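Local coordinates for protein Epf (Streptococcus pyogenes, PDB 4ES8) that acts as a cell-surface adhesin that binds to cells through an N-terminal domain containing a carbohydrate-binding module, at residues 128-132 with 164-169; 109-113 with 240-246; 73-77 with 88-93. All blocks are in the same frame, centred on the assembly; numbering follows the deposited sequence.

Interaction 1: residues 128-132 with 164-169; sequences TVDYR and QGFKQR
Val129 and Lys167 form a single antiparallel bridge of the hydrogen-bonded kind: Val129 N donates to Lys167 O at 2.9 Å, and Lys167 N returns a bond to Val129 O. That carbonyl is gripped further. Arg169 turns back on an extended chain and meets Val129 O side-on with two nitrogens, NE at 2.9 Å and NH2 at 3.1 Å, the oxygen lying in the guanidinium plane. Three N-H groups thus converge on one acceptor. Two more bonds tie the strand to the start of the loop: Gln164 NE2 reaches Tyr131 O at 2.9 Å, almost straight at 178° and in the carbonyl plane, while Gly165 N makes a weak bond to Asp130 OD1. Glu150 also takes a bond from Gln164 NE2.

In the fold, the loop between strands 154-159 and 172-180 is laid along strand 127-135, whose backbone is also paired with strand 186-194, so that two antiparallel sheets are connected at this point.

The charges form a network centred on Asp130. With CG anti to the backbone N (chi1 -167°), its carboxylate is carried to where OD1 meets Gly165 N and OD2 meets Arg132 NE at 2.8 Å, OD2 lying close to the guanidinium plane; Arg132 also pairs with Glu150. Arg169 NH2 stands 4.0 Å from Asp130 OD1, a long ionic contact with no N-H aimed at the oxygen, and Glu162 is a further partner of Arg169.

Among the flat groups, Arg169 NE lies over one face of the Tyr131 ring, toward its rim, with the planes 39° apart, an off-centre cation-pi pair. Asp130 CB lies 3.9 Å from the centroid of the Phe166 ring, over its face, in a CH-pi contact.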
loop_
_atom_site.group_PDB
_atom_site.type_symbol
_atom_site.label_atom_id
_atom_site.label_comp_id
_atom_site.label_asym_id
_atom_site.label_seq_id
_atom_site.Cartn_x
_atom_site.Cartn_y
_atom_site.Cartn_z
ATOM N N THR A 128 -21.850 -10.657 7.842
ATOM C CA THR A 128 -20.482 -11.159 7.956
ATOM C C THR A 128 -19.633 -10.268 7.054
ATOM O O THR A 128 -20.158 -9.599 6.150
ATOM C CB THR A 128 -20.373 -12.654 7.678
ATOM O OG1 THR A 128 -20.996 -12.936 6.419
ATOM C CG2 THR A 128 -21.046 -13.502 8.790
ATOM N N VAL A 129 -18.353 -10.150 7.386
ATOM C CA VAL A 129 -17.468 -9.172 6.774
ATOM C C VAL A 129 -16.172 -9.807 6.306
ATOM O O VAL A 129 -15.633 -10.717 6.956
ATOM C CB VAL A 129 -17.193 -8.087 7.889
ATOM C CG1 VAL A 129 -16.117 -7.074 7.486
ATOM C CG2 VAL A 129 -18.482 -7.360 8.289
ATOM N N ASP A 130 -15.635 -9.257 5.212
ATOM C CA ASP A 130 -14.324 -9.653 4.687
ATOM C C ASP A 130 -13.552 -8.384 4.336
ATOM O O ASP A 130 -14.167 -7.347 4.043
ATOM C CB ASP A 130 -14.451 -10.578 3.454
ATOM C CG ASP A 130 -13.154 -11.281 3.030
ATOM O OD1 ASP A 130 -12.161 -11.250 3.810
ATOM O OD2 ASP A 130 -13.118 -11.831 1.909
ATOM N N TYR A 131 -12.227 -8.468 4.383
ATOM C CA TYR A 131 -11.317 -7.362 4.021
ATOM C C TYR A 131 -10.342 -7.889 2.986
ATOM O O TYR A 131 -9.688 -8.905 3.228
ATOM C CB TYR A 131 -10.519 -6.828 5.219
ATOM C CG TYR A 131 -11.293 -6.548 6.491
ATOM C CD1 TYR A 131 -12.447 -5.759 6.478
ATOM C CD2 TYR A 131 -10.812 -6.971 7.727
ATOM C CE1 TYR A 131 -13.114 -5.435 7.662
ATOM C CE2 TYR A 131 -11.467 -6.653 8.909
ATOM C CZ TYR A 131 -12.624 -5.890 8.873
ATOM O OH TYR A 131 -13.282 -5.598 10.042
ATOM N N ARG A 132 -10.244 -7.211 1.852
ATOM C CA ARG A 132 -9.336 -7.649 0.809
ATOM C C ARG A 132 -8.578 -6.494 0.232
ATOM O O ARG A 132 -8.975 -5.353 0.428
ATOM C CB ARG A 132 -10.133 -8.321 -0.332
ATOM C CG ARG A 132 -10.845 -9.630 0.039
ATOM C CD ARG A 132 -9.922 -10.836 0.012
ATOM N NE ARG A 132 -10.622 -11.993 0.571
ATOM C CZ ARG A 132 -10.050 -13.178 0.730
ATOM N NH1 ARG A 132 -8.767 -13.351 0.417
ATOM N NH2 ARG A 132 -10.744 -14.193 1.241
ATOM N N GLN A 164 -8.954 -13.748 6.713
ATOM C CA GLN A 164 -9.761 -13.253 5.598
ATOM C C GLN A 164 -10.880 -14.284 5.326
ATOM O O GLN A 164 -10.896 -15.377 5.893
ATOM C CB GLN A 164 -8.904 -12.999 4.352
ATOM C CG GLN A 164 -8.007 -11.798 4.542
ATOM C CD GLN A 164 -7.131 -11.602 3.344
ATOM O OE1 GLN A 164 -6.177 -12.365 3.132
ATOM N NE2 GLN A 164 -7.452 -10.585 2.536
ATOM N N GLY A 165 -11.818 -13.900 4.481
ATOM C CA GLY A 165 -13.026 -14.668 4.236
ATOM C C GLY A 165 -14.135 -14.051 5.070
ATOM O O GLY A 165 -13.862 -13.373 6.073
ATOM N N PHE A 166 -15.385 -14.263 4.664
ATOM C CA PHE A 166 -16.507 -13.678 5.396
ATOM C C PHE A 166 -16.677 -14.334 6.744
ATOM O O PHE A 166 -16.881 -15.554 6.835
ATOM C CB PHE A 166 -17.816 -13.791 4.605
ATOM C CG PHE A 166 -17.871 -12.853 3.425
ATOM C CD1 PHE A 166 -18.275 -11.533 3.587
ATOM C CD2 PHE A 166 -17.483 -13.280 2.162
ATOM C CE1 PHE A 166 -18.298 -10.659 2.500
ATOM C CE2 PHE A 166 -17.542 -12.410 1.064
ATOM C CZ PHE A 166 -17.933 -11.097 1.249
ATOM N N LYS A 167 -16.639 -13.512 7.788
ATOM C CA LYS A 167 -16.745 -13.969 9.173
ATOM C C LYS A 167 -17.404 -12.919 10.026
ATOM O O LYS A 167 -17.414 -11.737 9.676
ATOM C CB LYS A 167 -15.310 -14.192 9.755
ATOM C CG LYS A 167 -14.477 -15.276 9.087
ATOM C CD LYS A 167 -13.318 -15.682 9.958
ATOM C CE LYS A 167 -12.787 -17.033 9.518
ATOM N NZ LYS A 167 -12.340 -17.864 10.679
ATOM N N GLN A 168 -17.896 -13.329 11.204
ATOM C CA GLN A 168 -18.261 -12.359 12.221
ATOM C C GLN A 168 -16.936 -11.809 12.784
ATOM O O GLN A 168 -15.959 -12.570 12.893
ATOM C CB GLN A 168 -19.076 -13.035 13.345
ATOM C CG GLN A 168 -20.469 -13.445 12.926
ATOM C CD GLN A 168 -21.272 -13.769 14.168
ATOM O OE1 GLN A 168 -20.928 -14.659 14.946
ATOM N NE2 GLN A 168 -22.320 -13.006 14.413
ATOM N N ARG A 169 -16.859 -10.512 13.088
ATOM C CA ARG A 169 -15.631 -9.929 13.607
ATOM C C ARG A 169 -15.910 -9.061 14.811
ATOM O O ARG A 169 -17.000 -8.482 14.911
ATOM C CB ARG A 169 -14.933 -9.058 12.519
ATOM C CG ARG A 169 -14.581 -9.846 11.261
ATOM C CD ARG A 169 -13.854 -9.016 10.212
ATOM N NE ARG A 169 -13.739 -9.850 9.012
ATOM C CZ ARG A 169 -12.746 -10.707 8.783
ATOM N NH1 ARG A 169 -11.666 -10.715 9.568
ATOM N NH2 ARG A 169 -12.783 -11.504 7.723
#

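Interaction 2: residues 109-113 with 240-246; sequences IKDHD and DGRTNFE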
loop_
_atom_site.group_PDB
_atom_site.type_symbol
_atom_site.label_atom_id
_atom_site.label_comp_id
_atom_site.label_asym_id
_atom_site.label_seq_id
_atom_site.Cartn_x
_atom_site.Cartn_y
_atom_site.Cartn_z
ATOM N N ILE A 109 4.167 2.168 -4.684
ATOM C CA ILE A 109 5.396 1.712 -5.331
ATOM C C ILE A 109 5.374 0.197 -5.391
ATOM O O ILE A 109 4.990 -0.462 -4.424
ATOM C CB ILE A 109 6.645 2.239 -4.571
ATOM C CG1 ILE A 109 6.704 3.778 -4.695
ATOM C CG2 ILE A 109 7.956 1.607 -5.117
ATOM C CD1 ILE A 109 7.691 4.433 -3.704
ATOM N N LYS A 110 5.818 -0.361 -6.530
ATOM C CA LYS A 110 5.886 -1.818 -6.695
ATOM C C LYS A 110 6.857 -2.410 -5.679
ATOM O O LYS A 110 7.953 -1.870 -5.484
ATOM C CB LYS A 110 6.378 -2.145 -8.115
ATOM C CG LYS A 110 6.412 -3.654 -8.423
ATOM C CD LYS A 110 6.836 -3.970 -9.864
ATOM C CE LYS A 110 8.319 -3.758 -10.108
ATOM N NZ LYS A 110 8.731 -4.227 -11.467
ATOM N N ASP A 111 6.448 -3.513 -5.032
ATOM C CA ASP A 111 7.291 -4.286 -4.131
ATOM C C ASP A 111 7.642 -3.534 -2.829
ATOM O O ASP A 111 8.640 -3.837 -2.195
ATOM C CB ASP A 111 8.566 -4.764 -4.860
ATOM C CG ASP A 111 9.304 -5.916 -4.224
ATOM O OD1 ASP A 111 8.637 -6.860 -3.745
ATOM O OD2 ASP A 111 10.549 -5.908 -4.266
ATOM N N HIS A 112 6.791 -2.580 -2.417
ATOM C CA HIS A 112 6.916 -1.917 -1.126
ATOM C C HIS A 112 5.887 -2.564 -0.190
ATOM O O HIS A 112 4.935 -3.206 -0.665
ATOM C CB HIS A 112 6.674 -0.407 -1.277
ATOM C CG HIS A 112 7.918 0.412 -1.504
ATOM N ND1 HIS A 112 8.041 1.681 -0.954
ATOM C CD2 HIS A 112 9.032 0.138 -2.230
ATOM C CE1 HIS A 112 9.210 2.150 -1.368
ATOM N NE2 HIS A 112 9.841 1.264 -2.160
ATOM N N ASP A 113 6.089 -2.407 1.121
ATOM C CA ASP A 113 5.216 -2.937 2.160
ATOM C C ASP A 113 4.357 -1.820 2.713
ATOM O O ASP A 113 4.872 -0.708 2.945
ATOM C CB ASP A 113 6.058 -3.568 3.269
ATOM C CG ASP A 113 6.800 -4.805 2.810
ATOM O OD1 ASP A 113 6.203 -5.617 2.116
ATOM O OD2 ASP A 113 7.997 -4.917 3.095
ATOM N N ASP A 240 14.231 -9.042 3.939
ATOM C CA ASP A 240 12.824 -9.476 3.836
ATOM C C ASP A 240 12.334 -9.702 2.367
ATOM O O ASP A 240 11.123 -9.761 2.109
ATOM C CB ASP A 240 11.891 -8.529 4.598
ATOM C CG ASP A 240 11.831 -7.118 4.077
ATOM O OD1 ASP A 240 12.219 -6.899 2.908
ATOM O OD2 ASP A 240 11.352 -6.241 4.820
ATOM N N GLY A 241 13.268 -9.902 1.450
ATOM C CA GLY A 241 12.917 -10.305 0.096
ATOM C C GLY A 241 12.568 -9.227 -0.903
ATOM O O GLY A 241 12.192 -9.567 -2.028
ATOM N N ARG A 242 12.701 -7.934 -0.525
ATOM C CA ARG A 242 12.502 -6.817 -1.464
ATOM C C ARG A 242 13.464 -6.945 -2.625
ATOM O O ARG A 242 14.654 -7.218 -2.381
ATOM C CB ARG A 242 12.830 -5.463 -0.796
ATOM C CG ARG A 242 11.827 -4.789 0.092
ATOM C CD ARG A 242 12.426 -3.427 0.465
ATOM N NE ARG A 242 12.379 -2.435 -0.620
ATOM C CZ ARG A 242 12.936 -1.224 -0.555
ATOM N NH1 ARG A 242 13.581 -0.841 0.534
ATOM N NH2 ARG A 242 12.822 -0.377 -1.572
ATOM N N THR A 243 13.030 -6.672 -3.847
ATOM C CA THR A 243 13.918 -6.668 -5.010
ATOM C C THR A 243 13.841 -5.302 -5.700
ATOM O O THR A 243 14.765 -4.965 -6.455
ATOM C CB THR A 243 13.637 -7.826 -5.967
ATOM O OG1 THR A 243 12.327 -7.690 -6.515
ATOM C CG2 THR A 243 13.843 -9.204 -5.311
ATOM N N ASN A 244 12.786 -4.502 -5.438
ATOM C CA ASN A 244 12.731 -3.150 -5.999
ATOM C C ASN A 244 13.219 -2.196 -4.929
ATOM O O ASN A 244 12.477 -1.918 -3.984
ATOM C CB ASN A 244 11.313 -2.750 -6.481
ATOM C CG ASN A 244 11.270 -1.333 -7.023
ATOM O OD1 ASN A 244 12.304 -0.766 -7.399
ATOM N ND2 ASN A 244 10.087 -0.719 -7.109
ATOM N N PHE A 245 14.454 -1.686 -5.071
ATOM C CA PHE A 245 15.012 -0.818 -4.042
ATOM C C PHE A 245 14.643 0.648 -4.236
ATOM O O PHE A 245 15.136 1.500 -3.501
ATOM C CB PHE A 245 16.527 -1.013 -3.931
ATOM C CG PHE A 245 16.856 -2.436 -3.547
ATOM C CD1 PHE A 245 16.287 -3.018 -2.420
ATOM C CD2 PHE A 245 17.722 -3.195 -4.318
ATOM C CE1 PHE A 245 16.592 -4.338 -2.062
ATOM C CE2 PHE A 245 18.035 -4.520 -3.952
ATOM C CZ PHE A 245 17.461 -5.074 -2.832
ATOM N N GLU A 246 13.703 0.919 -5.173
ATOM C CA GLU A 246 13.183 2.260 -5.438
ATOM C C GLU A 246 12.852 3.012 -4.154
ATOM O O GLU A 246 12.169 2.471 -3.262
ATOM C CB GLU A 246 11.910 2.110 -6.274
ATOM C CG GLU A 246 11.268 3.407 -6.702
ATOM C CD GLU A 246 10.066 3.233 -7.615
ATOM O OE1 GLU A 246 9.701 2.084 -7.948
ATOM O OE2 GLU A 246 9.460 4.268 -7.956
HETATM O O HOH W 1 7.175 1.294 -8.595
HETATM O O HOH W 2 10.073 -9.013 -3.810
HETATM O O HOH W 3 10.180 -4.136 4.010
#
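Asp111 points its carboxylate at the backbone of the 240-246 loop, and one oxygen takes two consecutive amides. Asp111 OD2 accepts from Thr243 N at 2.6 Å, met nearly along its C-O axis, and from Asn244 N at 2.9 Å through its anti lone pair. With CG anti to the backbone N (chi1 -161°), this torsion carries OD2 to the two amides. The other oxygen, OD1, is bridged by a water to Gly241 O.

Asn244 answers from the opposite segment. Its ND2 gives one hydrogen to Lys110 O at 2.9 Å, somewhat tilted from the amide plane, and the other to Glu246 OE1, in plane. Both hydrogens of the amide are thereby engaged and its rotation is fixed; OD1 receives Glu246 N and also the backbone N of Asp268. Ile109 CG2 packs against Glu246 OE1 at 3.4 Å, and a water links Lys110 N to the same oxygen.

The His112 ring meets the loop with its edge: NE2 donates to Glu246 O at 2.8 Å, nearly in the ring plane, while ND1 is bonded to Asp213. In the conformer described, one of two deposited, the Arg242 guanidinium stands steeply to this ring, planes 78° apart, and is held by Asn244 O and Asp248. Further along, the carboxylates of Asp113 and Asp240 approach from opposite directions, 4.0 Å apart between their OD2 atoms; a water donates to both, and Arg179 and Asn216 probably help to offset the repulsion.

Here a type II turn running from Ile109 to His112 docks on a loop containing an Asx turn at Asn244, a polar and water-bridged junction between the N-terminal part and the C-terminal, probably fibronectin-like, domain.

Interaction 3: residues 73-77 with 88-93; sequences VKDSY and RYKTST. With ACT (acetate ion), chain E.
The open end of the beta hairpin formed by strands 76-80 and 84-89 is held here by an antiparallel ladder, and the type I turn from Lys90 to Thr93 follows strand 84-89 directly. Tyr77 and Arg88 are the hydrogen-bonded pair, with Tyr77 N to Arg88 O at 2.9 Å and Arg88 N to Tyr77 O at 2.8 Å. Ser76 and Tyr89 form the adjacent non-hydrogen-bonded pair, where Ser76 CA approaches Arg88 O. Beyond them Lys90 N donates to Asp75 O, almost in line with the C=O bond. The same Asp75 oxygen lies 3.0 Å from Thr93 OG1, whose hydroxyl donates to Lys90 O; that carbonyl also receives Thr93 N, which closes the turn. A water joins Val73 O to Ser92 OG.

On the face carrying Tyr77 and Arg88, an acetate ion, probably from the crystallisation liquor, is held by two cationic groups. Its OXT accepts from Lys90 NZ at 2.8 Å and from Arg88 NH1 at 3.0 Å, lying at the edge of the guanidinium and near its plane. The acetate carboxylate carbon is 3.8 Å above the Tyr77 ring plane, displaced toward the rim. The Lys90 chain, bent at both chi2 (-71°) and chi3 (-70°), runs past the same ring, CG 3.7 Å from Tyr77 CD1, and this bend brings NZ round to the acetate. Lys90 NZ has a second carboxylate partner in Asp201, and Arg88 NE pairs with Asp203.

Strand 68-69 flanks strand 76-80 on one side, while strand 202-213 pairs with strand 84-89 on the other; Ser76 and Tyr89 face strand 97-105, and Tyr89 also packs against strand 186-194.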
loop_
_atom_site.group_PDB
_atom_site.type_symbol
_atom_site.label_atom_id
_atom_site.label_comp_id
_atom_site.label_asym_id
_atom_site.label_seq_id
_atom_site.Cartn_x
_atom_site.Cartn_y
_atom_site.Cartn_z
ATOM N N VAL A 73 -34.080 -1.315 -7.482
ATOM C CA VAL A 73 -34.311 -2.488 -6.641
ATOM C C VAL A 73 -34.406 -2.120 -5.138
ATOM O O VAL A 73 -35.227 -2.729 -4.445
ATOM C CB VAL A 73 -33.295 -3.620 -6.942
ATOM C CG1 VAL A 73 -31.851 -3.179 -6.749
ATOM C CG2 VAL A 73 -33.612 -4.909 -6.193
ATOM N N LYS A 74 -33.608 -1.142 -4.639
ATOM C CA LYS A 74 -33.713 -0.680 -3.238
ATOM C C LYS A 74 -33.552 -1.828 -2.197
ATOM O O LYS A 74 -34.141 -1.764 -1.097
ATOM C CB LYS A 74 -35.069 0.061 -2.990
ATOM C CG LYS A 74 -35.387 1.155 -4.002
ATOM C CD LYS A 74 -36.663 1.902 -3.616
ATOM C CE LYS A 74 -37.562 2.146 -4.796
ATOM N NZ LYS A 74 -38.804 2.863 -4.388
ATOM N N ASP A 75 -32.715 -2.834 -2.505
ATOM C CA ASP A 75 -32.425 -3.934 -1.574
ATOM C C ASP A 75 -31.354 -3.483 -0.576
ATOM O O ASP A 75 -31.482 -3.733 0.625
ATOM C CB ASP A 75 -31.993 -5.220 -2.305
ATOM C CG ASP A 75 -30.994 -5.054 -3.440
ATOM O OD1 ASP A 75 -30.541 -3.899 -3.681
ATOM O OD2 ASP A 75 -30.658 -6.071 -4.086
ATOM N N SER A 76 -30.341 -2.761 -1.057
ATOM C CA SER A 76 -29.310 -2.211 -0.202
ATOM C C SER A 76 -29.298 -0.704 -0.355
ATOM O O SER A 76 -29.709 -0.173 -1.402
ATOM C CB SER A 76 -27.937 -2.809 -0.536
ATOM O OG SER A 76 -27.691 -2.772 -1.941
ATOM N N TYR A 77 -28.903 -0.009 0.716
ATOM C CA TYR A 77 -28.635 1.417 0.711
ATOM C C TYR A 77 -27.204 1.580 1.131
ATOM O O TYR A 77 -26.684 0.737 1.871
ATOM C CB TYR A 77 -29.567 2.182 1.693
ATOM C CG TYR A 77 -30.995 2.336 1.211
ATOM C CD1 TYR A 77 -31.821 1.224 1.034
ATOM C CD2 TYR A 77 -31.544 3.597 0.998
ATOM C CE1 TYR A 77 -33.144 1.367 0.592
ATOM C CE2 TYR A 77 -32.867 3.752 0.579
ATOM C CZ TYR A 77 -33.659 2.636 0.378
ATOM O OH TYR A 77 -34.959 2.802 -0.069
ATOM N N ARG A 88 -26.445 -0.776 4.249
ATOM C CA ARG A 88 -27.686 -1.144 4.925
ATOM C C ARG A 88 -28.371 -2.176 4.069
ATOM O O ARG A 88 -28.562 -1.938 2.868
ATOM C CB ARG A 88 -28.596 0.073 5.142
ATOM C CG ARG A 88 -30.028 -0.311 5.537
ATOM C CD ARG A 88 -30.842 0.892 5.986
ATOM N NE ARG A 88 -30.329 1.418 7.239
ATOM C CZ ARG A 88 -30.689 2.586 7.755
ATOM N NH1 ARG A 88 -31.635 3.319 7.168
ATOM N NH2 ARG A 88 -30.144 3.013 8.883
ATOM N N TYR A 89 -28.705 -3.323 4.653
ATOM C CA TYR A 89 -29.456 -4.390 3.958
ATOM C C TYR A 89 -30.926 -4.315 4.391
ATOM O O TYR A 89 -31.221 -4.282 5.597
ATOM C CB TYR A 89 -28.878 -5.773 4.268
ATOM C CG TYR A 89 -27.456 -5.940 3.802
ATOM C CD1 TYR A 89 -26.385 -5.528 4.596
ATOM C CD2 TYR A 89 -27.172 -6.468 2.543
ATOM C CE1 TYR A 89 -25.066 -5.658 4.160
ATOM C CE2 TYR A 89 -25.861 -6.616 2.104
ATOM C CZ TYR A 89 -24.812 -6.212 2.916
ATOM O OH TYR A 89 -23.519 -6.358 2.483
ATOM N N LYS A 90 -31.838 -4.215 3.421
ATOM C CA LYS A 90 -33.269 -4.105 3.704
ATOM C C LYS A 90 -33.929 -5.467 3.712
ATOM O O LYS A 90 -33.398 -6.420 3.158
ATOM C CB LYS A 90 -33.962 -3.200 2.648
ATOM C CG LYS A 90 -33.304 -1.824 2.462
ATOM C CD LYS A 90 -33.522 -0.889 3.644
ATOM C CE LYS A 90 -34.965 -0.416 3.746
ATOM N NZ LYS A 90 -35.164 0.516 4.906
ATOM N N THR A 91 -35.158 -5.548 4.261
ATOM C CA THR A 91 -35.890 -6.808 4.300
ATOM C C THR A 91 -36.201 -7.343 2.887
ATOM O O THR A 91 -36.432 -8.541 2.751
ATOM C CB THR A 91 -37.208 -6.675 5.103
ATOM O OG1 THR A 91 -38.042 -5.725 4.459
ATOM C CG2 THR A 91 -36.985 -6.263 6.541
ATOM N N SER A 92 -36.246 -6.464 1.864
ATOM C CA SER A 92 -36.551 -6.910 0.494
ATOM C C SER A 92 -35.336 -7.576 -0.184
ATOM O O SER A 92 -35.484 -8.137 -1.275
ATOM C CB SER A 92 -37.051 -5.739 -0.339
ATOM O OG SER A 92 -36.091 -4.704 -0.380
ATOM N N THR A 93 -34.134 -7.524 0.452
ATOM C CA THR A 93 -32.923 -8.165 -0.078
ATOM C C THR A 93 -33.172 -9.637 -0.352
ATOM O O THR A 93 -33.766 -10.316 0.487
ATOM C CB THR A 93 -31.782 -8.056 0.977
ATOM O OG1 THR A 93 -31.444 -6.687 1.191
ATOM C CG2 THR A 93 -30.508 -8.801 0.566
HETATM C C ACT E . -33.894 3.851 4.254
HETATM O O ACT E . -34.909 3.877 3.524
HETATM O OXT ACT E . -33.662 2.871 5.001
HETATM C CH3 ACT E . -33.042 5.110 4.311
HETATM O O HOH W 4 -35.449 -4.988 -2.942
#

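Overall arrangement
From the N terminus, interaction 3 comes first, joining the open end of the hairpin of strands 76-80 and 84-89 at one extremity of the elongated chain. Residues 109-113 then open interaction 2, which closes only at 240-246 and so encloses a long excursion. Interaction 1 is nested within it, linking the sheet containing strand 127-135 to the sheet containing strands 154-159 and 172-180. None of the contacts cross. Interactions 1 and 3 lie in the same beta-rich N-terminal part, with centres about 20 Å apart and nearest atoms about 6 Å apart, whereas interaction 2 ties that part to the C-terminal domain, its centre about 43 Å from that of interaction 3.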